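Side-chain contacts in Baccell_00875 (Bacteroides cellulosilyticus DSM 14838, PDB 5NO8), which probably acts as a polysaccharide lyase that removes L-rhamnose caps from the glucuronic acid residues of complex arabinogalactan proteins: residues A[445-448]-A[452-455]; A[457-462]-A[476-481]; A[469-474]-A[506-511]; A[480-485]-A[513-518]; A[524-529]-A[550-555]. One frame throughout, in Å; residues are numbered along the deposited sequence. Where two conformers were deposited one is given.

Contact 1 (A[445-448]-A[452-455]); sequences RNRG and MWVA
The guanidinium of R447 and the indole of W453 meet obliquely, their planes 73° apart. R447 NH2 comes up to the indole edge near the ring plane, 3.9 Å from W453 CZ3, so this is a rim contact and no cation-pi stack. One face of the same guanidinium is covered by R445, whose NH2 sits over its centre, 3.5 Å above the plane. R445 and R447 lie among carboxylates: R447 pairs with E394 through NH1 and with E537 through NE, while R445 NH2 reaches D388. With CG anti to the backbone N (chi1 169°) and the chain stretched out as far as NE, R447 reaches from the loop to the indole, its head fixed from several sides, and a glycerol, probably from the crystallisation liquor, lies about 5 Å from its side chain. Beyond the flat groups, M452 bends back, bringing CE to 4.1 Å from G448 O. The loop after helix 412-429 thus runs into helix 448-465, which leans on L396 of helix 396-409 and the ring of W682 of helix 682-692 through W453, and on L478 and M481 of helix 469-485 through M452.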
# COMPACT_ATOMS: atom_id res chain seq x y z
N ARG A 445 2.83 -23.87 -12.67
CA ARG A 445 1.42 -23.49 -12.81
C ARG A 445 1.06 -22.80 -14.14
O ARG A 445 1.86 -22.05 -14.74
CB ARG A 445 0.97 -22.64 -11.61
CG ARG A 445 1.55 -21.23 -11.59
CD ARG A 445 1.29 -20.52 -10.27
NE ARG A 445 2.03 -19.26 -10.19
CZ ARG A 445 2.11 -18.48 -9.10
NH1 ARG A 445 1.48 -18.82 -7.97
NH2 ARG A 445 2.82 -17.35 -9.14
N ASN A 446 -0.17 -23.05 -14.59
CA ASN A 446 -0.75 -22.42 -15.75
C ASN A 446 -1.73 -21.41 -15.16
O ASN A 446 -2.81 -21.78 -14.71
CB ASN A 446 -1.42 -23.47 -16.65
CG ASN A 446 -2.05 -22.88 -17.89
OD1 ASN A 446 -1.91 -21.70 -18.19
ND2 ASN A 446 -2.77 -23.72 -18.64
N ARG A 447 -1.34 -20.13 -15.16
CA ARG A 447 -1.99 -19.09 -14.35
C ARG A 447 -2.47 -17.94 -15.23
O ARG A 447 -1.71 -17.42 -16.03
CB ARG A 447 -0.94 -18.61 -13.34
CG ARG A 447 -1.24 -17.35 -12.54
CD ARG A 447 0.05 -16.94 -11.85
NE ARG A 447 -0.08 -15.86 -10.89
CZ ARG A 447 0.80 -14.86 -10.73
NH1 ARG A 447 0.60 -13.96 -9.77
NH2 ARG A 447 1.88 -14.73 -11.52
N GLY A 448 -3.72 -17.53 -15.07
CA GLY A 448 -4.38 -16.61 -16.00
C GLY A 448 -3.73 -15.24 -16.11
O GLY A 448 -3.73 -14.63 -17.17
N MET A 452 -1.99 -12.14 -19.79
CA MET A 452 -2.22 -10.72 -20.07
C MET A 452 -0.92 -10.00 -20.30
O MET A 452 -0.83 -9.12 -21.15
CB MET A 452 -2.95 -10.03 -18.93
CG MET A 452 -4.31 -10.61 -18.59
SD MET A 452 -5.38 -10.84 -20.04
CE MET A 452 -4.99 -12.52 -20.51
N TRP A 453 0.08 -10.36 -19.51
CA TRP A 453 1.38 -9.68 -19.52
C TRP A 453 2.19 -10.11 -20.73
O TRP A 453 2.84 -9.28 -21.36
CB TRP A 453 2.13 -9.95 -18.22
CG TRP A 453 1.37 -9.50 -17.00
CD1 TRP A 453 0.55 -8.40 -16.88
CD2 TRP A 453 1.35 -10.16 -15.73
NE1 TRP A 453 0.04 -8.34 -15.61
CE2 TRP A 453 0.52 -9.41 -14.89
CE3 TRP A 453 1.97 -11.31 -15.23
CZ2 TRP A 453 0.28 -9.77 -13.55
CZ3 TRP A 453 1.73 -11.68 -13.91
CH2 TRP A 453 0.89 -10.90 -13.08
N VAL A 454 2.13 -11.40 -21.07
CA VAL A 454 2.71 -11.88 -22.32
C VAL A 454 2.07 -11.20 -23.52
O VAL A 454 2.77 -10.77 -24.42
CB VAL A 454 2.64 -13.42 -22.45
CG1 VAL A 454 2.98 -13.86 -23.88
CG2 VAL A 454 3.61 -14.05 -21.49
N ALA A 455 0.74 -11.10 -23.55
CA ALA A 455 0.04 -10.42 -24.63
C ALA A 455 0.40 -8.95 -24.74
O ALA A 455 0.60 -8.42 -25.84
CB ALA A 455 -1.45 -10.56 -24.46

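Contact 2 (A[457-462]-A[476-481]); sequences LYFQMY and KTLKSM
F459 and L478 bury the most surface here, in equal share. The ring of F459 presents its rim to the leucine: L478 CD1 lies in the ring plane, 3.8 Å from F459 CE2 and 4.1 Å from F459 CZ. Only this one methyl branch of L478 touches the ring, and the two side chains cross at a slant. T477 comes next, and it works through oxygen: OG1 stands near the ring plane of Y458, 3.7 Å from CE2 and 3.9 Å from CD2, the two side chains roughly perpendicular. Its chi1 of -60° sets OG1 beside its own backbone N, and there it also hydrogen-bonds D473 O, one turn earlier in the same helix. Q430 ties the pair together from outside, bonding T477 OG1 through NE2 and Y458 OH through OE1, so both buried hydroxyls are satisfied although neither bonds the other. Polar and apolar halves thus lie next to each other, the threonine with the tyrosine and the leucine with the phenylalanine. Helices 448-465 and 469-485 follow directly in the chain and run in opposite senses, which makes this the packing of an antiparallel helical hairpin, the building unit of alpha/alpha domains such as those of many polysaccharide lyases.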
# COMPACT_ATOMS: atom_id res chain seq x y z
N LEU A 457 3.20 -7.65 -23.83
CA LEU A 457 4.53 -7.60 -24.41
C LEU A 457 4.46 -7.69 -25.93
O LEU A 457 5.07 -6.88 -26.65
CB LEU A 457 5.46 -8.68 -23.86
CG LEU A 457 6.83 -8.77 -24.53
CD1 LEU A 457 7.70 -7.56 -24.20
CD2 LEU A 457 7.57 -10.03 -24.17
N TYR A 458 3.69 -8.66 -26.44
CA TYR A 458 3.63 -8.86 -27.89
C TYR A 458 3.03 -7.67 -28.62
O TYR A 458 3.60 -7.22 -29.61
CB TYR A 458 2.89 -10.18 -28.25
CG TYR A 458 3.55 -11.47 -27.82
CD1 TYR A 458 4.91 -11.58 -27.62
CD2 TYR A 458 2.78 -12.63 -27.65
CE1 TYR A 458 5.50 -12.78 -27.24
CE2 TYR A 458 3.35 -13.83 -27.29
CZ TYR A 458 4.69 -13.91 -27.08
OH TYR A 458 5.26 -15.10 -26.71
N PHE A 459 1.94 -7.11 -28.12
CA PHE A 459 1.36 -5.94 -28.76
C PHE A 459 2.33 -4.74 -28.74
O PHE A 459 2.43 -4.01 -29.73
CB PHE A 459 0.03 -5.55 -28.15
CG PHE A 459 -1.08 -6.56 -28.33
CD1 PHE A 459 -1.43 -7.03 -29.60
CD2 PHE A 459 -1.82 -7.00 -27.24
CE1 PHE A 459 -2.48 -7.93 -29.75
CE2 PHE A 459 -2.86 -7.90 -27.38
CZ PHE A 459 -3.20 -8.36 -28.65
N GLN A 460 3.06 -4.58 -27.64
CA GLN A 460 4.08 -3.52 -27.57
C GLN A 460 5.21 -3.77 -28.58
O GLN A 460 5.70 -2.82 -29.21
CB GLN A 460 4.67 -3.43 -26.15
CG GLN A 460 3.67 -3.07 -25.06
CD GLN A 460 3.28 -1.61 -25.05
OE1 GLN A 460 3.64 -0.84 -25.95
NE2 GLN A 460 2.51 -1.22 -24.03
N MET A 461 5.64 -5.02 -28.70
CA MET A 461 6.66 -5.41 -29.68
C MET A 461 6.26 -5.16 -31.14
O MET A 461 7.15 -4.93 -31.98
CB MET A 461 7.11 -6.86 -29.50
CG MET A 461 7.96 -7.13 -28.26
SD MET A 461 9.51 -6.25 -28.24
CE MET A 461 10.47 -7.00 -29.57
N TYR A 462 4.97 -5.15 -31.45
CA TYR A 462 4.52 -4.68 -32.76
C TYR A 462 4.89 -3.22 -32.97
O TYR A 462 5.39 -2.85 -34.03
CB TYR A 462 3.01 -4.85 -32.92
CG TYR A 462 2.38 -4.15 -34.12
CD1 TYR A 462 2.73 -4.49 -35.43
CD2 TYR A 462 1.41 -3.18 -33.93
CE1 TYR A 462 2.12 -3.87 -36.52
CE2 TYR A 462 0.80 -2.55 -35.00
CZ TYR A 462 1.15 -2.90 -36.29
OH TYR A 462 0.52 -2.23 -37.31
N LYS A 476 -3.71 -14.29 -30.12
CA LYS A 476 -3.81 -15.75 -29.87
C LYS A 476 -3.50 -16.15 -28.42
O LYS A 476 -4.04 -17.13 -27.90
CB LYS A 476 -2.86 -16.52 -30.80
N THR A 477 -2.60 -15.40 -27.79
CA THR A 477 -2.38 -15.54 -26.36
C THR A 477 -3.64 -15.18 -25.59
O THR A 477 -4.04 -15.90 -24.67
CB THR A 477 -1.18 -14.68 -25.91
OG1 THR A 477 -0.02 -15.12 -26.61
CG2 THR A 477 -0.95 -14.80 -24.39
N LEU A 478 -4.29 -14.08 -25.95
CA LEU A 478 -5.52 -13.69 -25.29
C LEU A 478 -6.64 -14.72 -25.53
O LEU A 478 -7.43 -15.00 -24.62
CB LEU A 478 -5.97 -12.30 -25.70
CG LEU A 478 -5.10 -11.13 -25.20
CD1 LEU A 478 -5.65 -9.83 -25.75
CD2 LEU A 478 -5.05 -11.12 -23.67
N LYS A 479 -6.69 -15.29 -26.74
CA LYS A 479 -7.70 -16.32 -27.03
C LYS A 479 -7.48 -17.60 -26.23
O LYS A 479 -8.44 -18.19 -25.74
CB LYS A 479 -7.70 -16.65 -28.53
CG LYS A 479 -8.16 -15.50 -29.42
CD LYS A 479 -9.56 -14.96 -29.14
CE LYS A 479 -10.64 -16.05 -29.22
NZ LYS A 479 -11.98 -15.46 -29.51
N SER A 480 -6.22 -18.02 -26.11
CA SER A 480 -5.83 -19.16 -25.30
C SER A 480 -6.23 -18.93 -23.86
O SER A 480 -6.69 -19.86 -23.18
CB SER A 480 -4.33 -19.39 -25.40
OG SER A 480 -3.89 -20.49 -24.61
N MET A 481 -6.06 -17.69 -23.38
CA MET A 481 -6.48 -17.35 -22.03
C MET A 481 -8.00 -17.46 -21.87
O MET A 481 -8.46 -18.16 -20.97
CB MET A 481 -5.97 -15.97 -21.63
CG MET A 481 -6.09 -15.73 -20.12
SD MET A 481 -7.75 -15.20 -19.68
CE MET A 481 -7.54 -14.79 -17.94

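Contact 3 (A[469-474]-A[506-511]); sequences QFVTDG and AGMKKE
M508 reaches across to V471 and T472 with its chain extended beyond CG, and it has the largest buried area of the contact. Its sulfur lies 3.8 Å from V471 CG1, the two side chains slanting past each other. The other branch of V471 turns to A506, CG2 being 4.1 Å from A506 CB. With chi1 at -178°, V471 splits its two methyls between these partners, CG1 for the sulfur and CG2 for the alanine. L503 of helix 496-505 touches both V471 and M508. Packing is tight at V471, A506 and the sulfur; the methyl of M508 goes further, to a partly exposed margin that is nonetheless close, M508 CE sitting 3.3 Å from T472 OG1, a carbon against a hydroxyl oxygen, with the threonine nearly perpendicular to the methionine. Beyond this margin G507, K509 and Q469 are exposed to solvent. Q469 points away from the opposite segment and turns along its own helix, its NE2 donating to D473 OD1 at 2.8 Å with a bent N-H...O angle of 146°, from above the carboxylate plane. G507, with positive phi, ends helix 496-505 in a Schellman motif, and M508 follows at the N-cap position of helix 509-529: a tight helix-to-helix turn resting on the first turn of helix 469-485.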
# COMPACT_ATOMS: atom_id res chain seq x y z
N GLN A 469 3.21 -10.24 -37.04
CA GLN A 469 3.17 -11.51 -36.31
C GLN A 469 3.05 -11.32 -34.78
O GLN A 469 2.44 -12.12 -34.11
CB GLN A 469 4.40 -12.38 -36.64
CG GLN A 469 4.41 -13.79 -36.03
CD GLN A 469 3.25 -14.67 -36.51
OE1 GLN A 469 2.95 -14.70 -37.71
NE2 GLN A 469 2.59 -15.38 -35.58
N PHE A 470 3.65 -10.26 -34.25
CA PHE A 470 3.44 -9.92 -32.83
C PHE A 470 1.98 -9.67 -32.44
O PHE A 470 1.55 -10.02 -31.35
CB PHE A 470 4.31 -8.72 -32.44
CG PHE A 470 5.75 -9.05 -32.27
CD1 PHE A 470 6.15 -9.90 -31.28
CD2 PHE A 470 6.71 -8.49 -33.11
CE1 PHE A 470 7.48 -10.21 -31.10
CE2 PHE A 470 8.04 -8.82 -32.94
CZ PHE A 470 8.42 -9.68 -31.93
N VAL A 471 1.23 -9.05 -33.33
CA VAL A 471 -0.16 -8.75 -33.09
C VAL A 471 -0.95 -10.07 -33.10
O VAL A 471 -1.87 -10.26 -32.29
CB VAL A 471 -0.72 -7.78 -34.14
CG1 VAL A 471 -2.17 -7.44 -33.85
CG2 VAL A 471 0.13 -6.51 -34.20
N THR A 472 -0.61 -10.95 -34.04
CA THR A 472 -1.20 -12.29 -34.08
C THR A 472 -0.93 -13.05 -32.78
O THR A 472 -1.85 -13.60 -32.18
CB THR A 472 -0.70 -13.09 -35.32
OG1 THR A 472 -1.16 -12.42 -36.50
CG2 THR A 472 -1.19 -14.54 -35.31
N ASP A 473 0.32 -13.05 -32.32
CA ASP A 473 0.70 -13.73 -31.09
C ASP A 473 0.02 -13.13 -29.86
O ASP A 473 -0.40 -13.88 -28.97
CB ASP A 473 2.23 -13.74 -30.91
CG ASP A 473 2.95 -14.55 -32.00
OD1 ASP A 473 2.28 -15.28 -32.76
OD2 ASP A 473 4.18 -14.44 -32.12
N GLY A 474 -0.10 -11.81 -29.82
CA GLY A 474 -0.84 -11.14 -28.75
C GLY A 474 -2.30 -11.60 -28.70
O GLY A 474 -2.81 -12.03 -27.66
N ALA A 506 -2.82 -2.94 -37.53
CA ALA A 506 -2.35 -4.03 -38.36
C ALA A 506 -3.36 -4.42 -39.45
O ALA A 506 -3.06 -5.29 -40.26
CB ALA A 506 -2.01 -5.24 -37.51
N GLY A 507 -4.55 -3.81 -39.44
CA GLY A 507 -5.58 -4.09 -40.43
C GLY A 507 -6.30 -5.42 -40.25
O GLY A 507 -6.99 -5.86 -41.16
N MET A 508 -6.16 -6.05 -39.08
CA MET A 508 -6.73 -7.39 -38.84
C MET A 508 -8.17 -7.24 -38.34
O MET A 508 -8.44 -7.33 -37.14
CB MET A 508 -5.87 -8.15 -37.85
CG MET A 508 -4.50 -8.49 -38.38
SD MET A 508 -3.42 -9.02 -37.05
CE MET A 508 -1.99 -9.62 -37.97
N LYS A 509 -9.07 -7.02 -39.30
CA LYS A 509 -10.47 -6.65 -39.04
C LYS A 509 -11.28 -7.74 -38.34
O LYS A 509 -12.00 -7.43 -37.40
CB LYS A 509 -11.18 -6.26 -40.35
CG LYS A 509 -10.81 -4.87 -40.87
CD LYS A 509 -11.80 -3.80 -40.39
CE LYS A 509 -13.08 -3.78 -41.23
NZ LYS A 509 -12.89 -3.10 -42.54
N LYS A 510 -11.17 -8.99 -38.82
CA LYS A 510 -11.91 -10.12 -38.22
C LYS A 510 -11.47 -10.38 -36.77
O LYS A 510 -12.30 -10.66 -35.90
CB LYS A 510 -11.72 -11.40 -39.03
N GLU A 511 -10.16 -10.27 -36.54
CA GLU A 511 -9.59 -10.51 -35.21
C GLU A 511 -9.96 -9.37 -34.26
O GLU A 511 -10.25 -9.63 -33.09
CB GLU A 511 -8.09 -10.72 -35.25
CG GLU A 511 -7.64 -11.99 -35.96
CD GLU A 511 -7.52 -11.84 -37.47
OE1 GLU A 511 -7.98 -10.82 -38.06
OE2 GLU A 511 -6.95 -12.76 -38.07

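Contact 4 (A[480-485]-A[513-518]); sequences SMFQQF and TDLRND
L515 and then D518, one turn on along helix 509-529, meet the ring of F482. L515 arrives at the rim: its CD1 lies in the ring plane, 4.0 Å from F482 CE2. A chi1 of -171° with a chi2 of 61° leaves this branch of the leucine beside the ring, while L500 and L503 of helix 496-505 pack against L515 too. D518 comes closest, and with more of its side chain. Its CB is 3.6 Å from F482 CE2, and its OD2 is 3.5 Å from F482 CD2, the carboxylate plane turned 64° from the ring and approaching it obliquely. The two carboxylate oxygens have separate partners: OD2 forms a salt bridge with K479, which D514 shares, and OD1 takes a hydrogen bond from Y487 OH. The Y487 ring in turn meets that of F482, their planes about 15° apart. Putting an alanine in place of F482 would probably open a gap beside L515 and the CB of D518, and take away the ring that Y487 meets. A buried acid thus lies against an aromatic ring with its charge balanced by a lysine and a tyrosine hydroxyl, and the lysine probably keeps D518 ionised.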
# COMPACT_ATOMS: atom_id res chain seq x y z
N SER A 480 -6.22 -18.02 -26.11
CA SER A 480 -5.83 -19.16 -25.30
C SER A 480 -6.23 -18.93 -23.86
O SER A 480 -6.69 -19.86 -23.18
CB SER A 480 -4.33 -19.39 -25.40
OG SER A 480 -3.89 -20.49 -24.61
N MET A 481 -6.06 -17.69 -23.38
CA MET A 481 -6.48 -17.35 -22.03
C MET A 481 -8.00 -17.46 -21.87
O MET A 481 -8.46 -18.16 -20.97
CB MET A 481 -5.97 -15.97 -21.63
CG MET A 481 -6.09 -15.73 -20.12
SD MET A 481 -7.75 -15.20 -19.68
CE MET A 481 -7.54 -14.79 -17.94
N PHE A 482 -8.79 -16.82 -22.73
CA PHE A 482 -10.26 -16.91 -22.65
C PHE A 482 -10.79 -18.36 -22.82
O PHE A 482 -11.74 -18.74 -22.14
CB PHE A 482 -10.93 -16.02 -23.69
CG PHE A 482 -10.67 -14.55 -23.51
CD1 PHE A 482 -10.85 -13.93 -22.27
CD2 PHE A 482 -10.27 -13.76 -24.58
CE1 PHE A 482 -10.62 -12.57 -22.10
CE2 PHE A 482 -10.04 -12.40 -24.42
CZ PHE A 482 -10.21 -11.81 -23.18
N GLN A 483 -10.17 -19.13 -23.70
CA GLN A 483 -10.52 -20.57 -23.87
C GLN A 483 -10.42 -21.33 -22.55
O GLN A 483 -11.33 -22.10 -22.20
CB GLN A 483 -9.61 -21.23 -24.92
CG GLN A 483 -9.97 -22.68 -25.28
CD GLN A 483 -9.14 -23.74 -24.54
OE1 GLN A 483 -7.91 -23.80 -24.67
NE2 GLN A 483 -9.83 -24.60 -23.78
N GLN A 484 -9.33 -21.11 -21.81
CA GLN A 484 -9.00 -21.92 -20.64
C GLN A 484 -9.62 -21.40 -19.35
O GLN A 484 -9.99 -22.20 -18.49
CB GLN A 484 -7.50 -22.00 -20.44
CG GLN A 484 -6.75 -22.69 -21.56
CD GLN A 484 -5.25 -22.57 -21.38
OE1 GLN A 484 -4.62 -21.66 -21.91
NE2 GLN A 484 -4.68 -23.49 -20.62
N PHE A 485 -9.67 -20.08 -19.20
CA PHE A 485 -10.07 -19.46 -17.93
C PHE A 485 -11.43 -18.82 -17.96
O PHE A 485 -11.91 -18.40 -16.93
CB PHE A 485 -9.01 -18.42 -17.49
CG PHE A 485 -7.66 -19.01 -17.22
CD1 PHE A 485 -6.74 -19.19 -18.24
CD2 PHE A 485 -7.29 -19.38 -15.93
CE1 PHE A 485 -5.50 -19.75 -17.99
CE2 PHE A 485 -6.06 -19.94 -15.67
CZ PHE A 485 -5.15 -20.12 -16.70
N THR A 513 -12.78 -7.41 -34.30
CA THR A 513 -14.17 -7.56 -33.86
C THR A 513 -14.36 -8.77 -32.94
O THR A 513 -15.14 -8.70 -31.99
CB THR A 513 -15.15 -7.69 -35.06
OG1 THR A 513 -14.62 -8.64 -35.99
CG2 THR A 513 -15.34 -6.34 -35.74
N ASP A 514 -13.63 -9.86 -33.19
CA ASP A 514 -13.67 -11.04 -32.32
C ASP A 514 -13.14 -10.77 -30.90
O ASP A 514 -13.75 -11.18 -29.90
CB ASP A 514 -12.84 -12.17 -32.93
CG ASP A 514 -12.90 -13.43 -32.12
OD1 ASP A 514 -14.00 -13.82 -31.69
OD2 ASP A 514 -11.85 -14.07 -31.93
N LEU A 515 -11.99 -10.12 -30.83
CA LEU A 515 -11.42 -9.73 -29.53
C LEU A 515 -12.31 -8.73 -28.83
O LEU A 515 -12.54 -8.85 -27.63
CB LEU A 515 -10.01 -9.17 -29.69
CG LEU A 515 -9.25 -8.93 -28.38
CD1 LEU A 515 -9.06 -10.23 -27.62
CD2 LEU A 515 -7.91 -8.26 -28.66
N ARG A 516 -12.83 -7.75 -29.56
CA ARG A 516 -13.76 -6.79 -29.01
C ARG A 516 -14.99 -7.48 -28.39
O ARG A 516 -15.44 -7.10 -27.30
CB ARG A 516 -14.15 -5.77 -30.08
CG ARG A 516 -15.15 -4.72 -29.63
CD ARG A 516 -15.18 -3.57 -30.61
NE ARG A 516 -16.30 -2.66 -30.36
CZ ARG A 516 -16.31 -1.36 -30.63
NH1 ARG A 516 -15.26 -0.74 -31.17
NH2 ARG A 516 -17.40 -0.64 -30.34
N ASN A 517 -15.52 -8.50 -29.07
CA ASN A 517 -16.63 -9.28 -28.54
C ASN A 517 -16.24 -10.04 -27.28
O ASN A 517 -17.05 -10.14 -26.35
CB ASN A 517 -17.17 -10.27 -29.60
CG ASN A 517 -17.89 -9.60 -30.76
OD1 ASN A 517 -18.04 -10.22 -31.82
ND2 ASN A 517 -18.34 -8.35 -30.60
N ASP A 518 -15.03 -10.59 -27.24
CA ASP A 518 -14.51 -11.24 -26.03
C ASP A 518 -14.42 -10.26 -24.85
O ASP A 518 -14.84 -10.59 -23.73
CB ASP A 518 -13.13 -11.87 -26.26
CG ASP A 518 -13.19 -13.16 -27.08
OD1 ASP A 518 -14.27 -13.76 -27.23
OD2 ASP A 518 -12.12 -13.60 -27.54

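Contact 5 (A[524-529]-A[550-555]); sequences DVFVKN and QFLAQL
F526 drives its ring toward F551, an offset edge-to-face pair with centroids 5.3 Å apart and planes at 72°. The leading corner of the phenylalanine, CE2, lies 3.8 Å from F551 CD2 and 3.9 Å from F551 CG, so it settles near the root of the second ring and not over its middle. F551 CB, in the plane of the F526 ring at 4.0 Å from F526 CE2, forms the shoulder against which that corner stops. A chi1 of 179° places the F551 ring beside its own carbonyl carbon, where F526 CE2 meets CG and CD2. A second bump points the opposite way: L552 pushes its CD2 methyl into the notch between neighbouring residues of helix 509-529, 4.2 Å from F526 CB and 4.2 Å from V527 CG2. These interlocking side chains join two successive helices of what is probably an alpha/alpha barrel-like domain, as in other lyase families. The short segments cross at -124°, well short of antiparallel, with axes 10.7 Å apart at closest, a spacing filled by the two rings and the leucine. Y490 stacks on the F526 ring, while T522 and V496 touch F551. E567 of helix 562-576 touches both V527 and L552, and V568 touches L552.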
# COMPACT_ATOMS: atom_id res chain seq x y z
N ASP A 524 -19.44 -7.56 -19.40
CA ASP A 524 -20.77 -7.93 -18.91
C ASP A 524 -20.68 -8.77 -17.64
O ASP A 524 -21.44 -8.54 -16.71
CB ASP A 524 -21.61 -8.60 -20.02
CG ASP A 524 -21.90 -7.65 -21.18
OD1 ASP A 524 -21.77 -6.41 -21.02
OD2 ASP A 524 -22.27 -8.14 -22.27
N VAL A 525 -19.71 -9.68 -17.55
CA VAL A 525 -19.49 -10.45 -16.31
C VAL A 525 -19.14 -9.52 -15.14
O VAL A 525 -19.72 -9.63 -14.06
CB VAL A 525 -18.45 -11.57 -16.46
CG1 VAL A 525 -18.10 -12.21 -15.11
CG2 VAL A 525 -18.96 -12.65 -17.41
N PHE A 526 -18.24 -8.56 -15.36
CA PHE A 526 -17.84 -7.65 -14.28
C PHE A 526 -18.98 -6.78 -13.80
O PHE A 526 -19.14 -6.56 -12.61
CB PHE A 526 -16.65 -6.77 -14.69
CG PHE A 526 -15.34 -7.51 -14.92
CD1 PHE A 526 -15.17 -8.86 -14.63
CD2 PHE A 526 -14.23 -6.79 -15.38
CE1 PHE A 526 -13.95 -9.49 -14.86
CE2 PHE A 526 -13.01 -7.42 -15.60
CZ PHE A 526 -12.87 -8.76 -15.35
N VAL A 527 -19.78 -6.28 -14.74
CA VAL A 527 -20.97 -5.51 -14.40
C VAL A 527 -21.99 -6.32 -13.59
O VAL A 527 -22.59 -5.81 -12.63
CB VAL A 527 -21.63 -4.90 -15.67
CG1 VAL A 527 -23.00 -4.31 -15.37
CG2 VAL A 527 -20.74 -3.82 -16.26
N LYS A 528 -22.19 -7.58 -13.98
CA LYS A 528 -23.14 -8.44 -13.29
C LYS A 528 -22.61 -8.81 -11.89
O LYS A 528 -23.39 -8.90 -10.97
CB LYS A 528 -23.42 -9.70 -14.11
CG LYS A 528 -24.55 -10.58 -13.59
CD LYS A 528 -24.57 -11.91 -14.35
CE LYS A 528 -23.44 -12.85 -13.91
NZ LYS A 528 -22.69 -13.43 -15.06
N ASN A 529 -21.30 -9.01 -11.75
CA ASN A 529 -20.73 -9.29 -10.43
C ASN A 529 -20.84 -8.09 -9.48
O ASN A 529 -21.07 -8.28 -8.30
CB ASN A 529 -19.27 -9.71 -10.54
CG ASN A 529 -19.09 -11.08 -11.15
OD1 ASN A 529 -20.05 -11.84 -11.29
ND2 ASN A 529 -17.84 -11.42 -11.48
N GLN A 550 -9.97 -0.78 -14.21
CA GLN A 550 -8.97 -0.56 -15.27
C GLN A 550 -9.51 -1.14 -16.59
O GLN A 550 -9.52 -0.48 -17.63
CB GLN A 550 -7.65 -1.25 -14.89
CG GLN A 550 -6.48 -1.12 -15.86
CD GLN A 550 -5.31 -2.05 -15.51
OE1 GLN A 550 -5.48 -3.11 -14.87
NE2 GLN A 550 -4.12 -1.66 -15.93
N PHE A 551 -10.03 -2.35 -16.50
CA PHE A 551 -10.63 -3.01 -17.66
C PHE A 551 -11.87 -2.29 -18.17
O PHE A 551 -11.98 -1.98 -19.38
CB PHE A 551 -10.99 -4.44 -17.31
CG PHE A 551 -11.64 -5.16 -18.45
CD1 PHE A 551 -10.88 -5.82 -19.36
CD2 PHE A 551 -13.03 -5.12 -18.61
CE1 PHE A 551 -11.46 -6.47 -20.44
CE2 PHE A 551 -13.62 -5.76 -19.67
CZ PHE A 551 -12.84 -6.44 -20.58
N LEU A 552 -12.81 -2.03 -17.27
CA LEU A 552 -14.06 -1.38 -17.65
C LEU A 552 -13.88 0.02 -18.24
O LEU A 552 -14.59 0.39 -19.18
CB LEU A 552 -15.04 -1.33 -16.49
CG LEU A 552 -15.61 -2.67 -15.99
CD1 LEU A 552 -16.25 -2.43 -14.64
CD2 LEU A 552 -16.63 -3.26 -16.95
N ALA A 553 -12.96 0.80 -17.69
CA ALA A 553 -12.72 2.14 -18.19
C ALA A 553 -12.17 2.11 -19.62
O ALA A 553 -12.58 2.90 -20.48
CB ALA A 553 -11.80 2.92 -17.28
N GLN A 554 -11.24 1.20 -19.86
CA GLN A 554 -10.72 0.97 -21.21
C GLN A 554 -11.83 0.48 -22.15
O GLN A 554 -11.91 0.91 -23.31
CB GLN A 554 -9.60 -0.04 -21.22
CG GLN A 554 -8.30 0.43 -20.59
CD GLN A 554 -7.29 -0.67 -20.58
OE1 GLN A 554 -7.10 -1.35 -19.55
NE2 GLN A 554 -6.66 -0.91 -21.70
N LEU A 555 -12.67 -0.43 -21.67
CA LEU A 555 -13.79 -0.92 -22.49
C LEU A 555 -14.74 0.21 -22.83
O LEU A 555 -15.19 0.32 -23.98
CB LEU A 555 -14.51 -2.09 -21.81
CG LEU A 555 -15.55 -2.84 -22.67
CD1 LEU A 555 -14.89 -3.34 -23.96
CD2 LEU A 555 -16.13 -4.03 -21.91

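All five contacts lie in the helical part of the chain, 24 to 37 Å from its centre and on the same side of it. Contacts 1 and 2 share helix 448-465, and their centres are 10 Å apart; contacts 2, 3 and 4 share helix 469-485, and contacts 2 and 3 touch, their centres 9 Å apart. Helix 509-529 carries one side of contacts 3, 4 and 5. Contacts 2 and 4 are joined by the K479 salt bridges to D514 and D518. Contact 5 stands apart, its centre 14 Å from that of contact 4. Along the chain contact 1 comes first and contact 5 last, while contact 3 interleaves with contacts 2 and 4, so successive helices of the helical domain are joined one to the next.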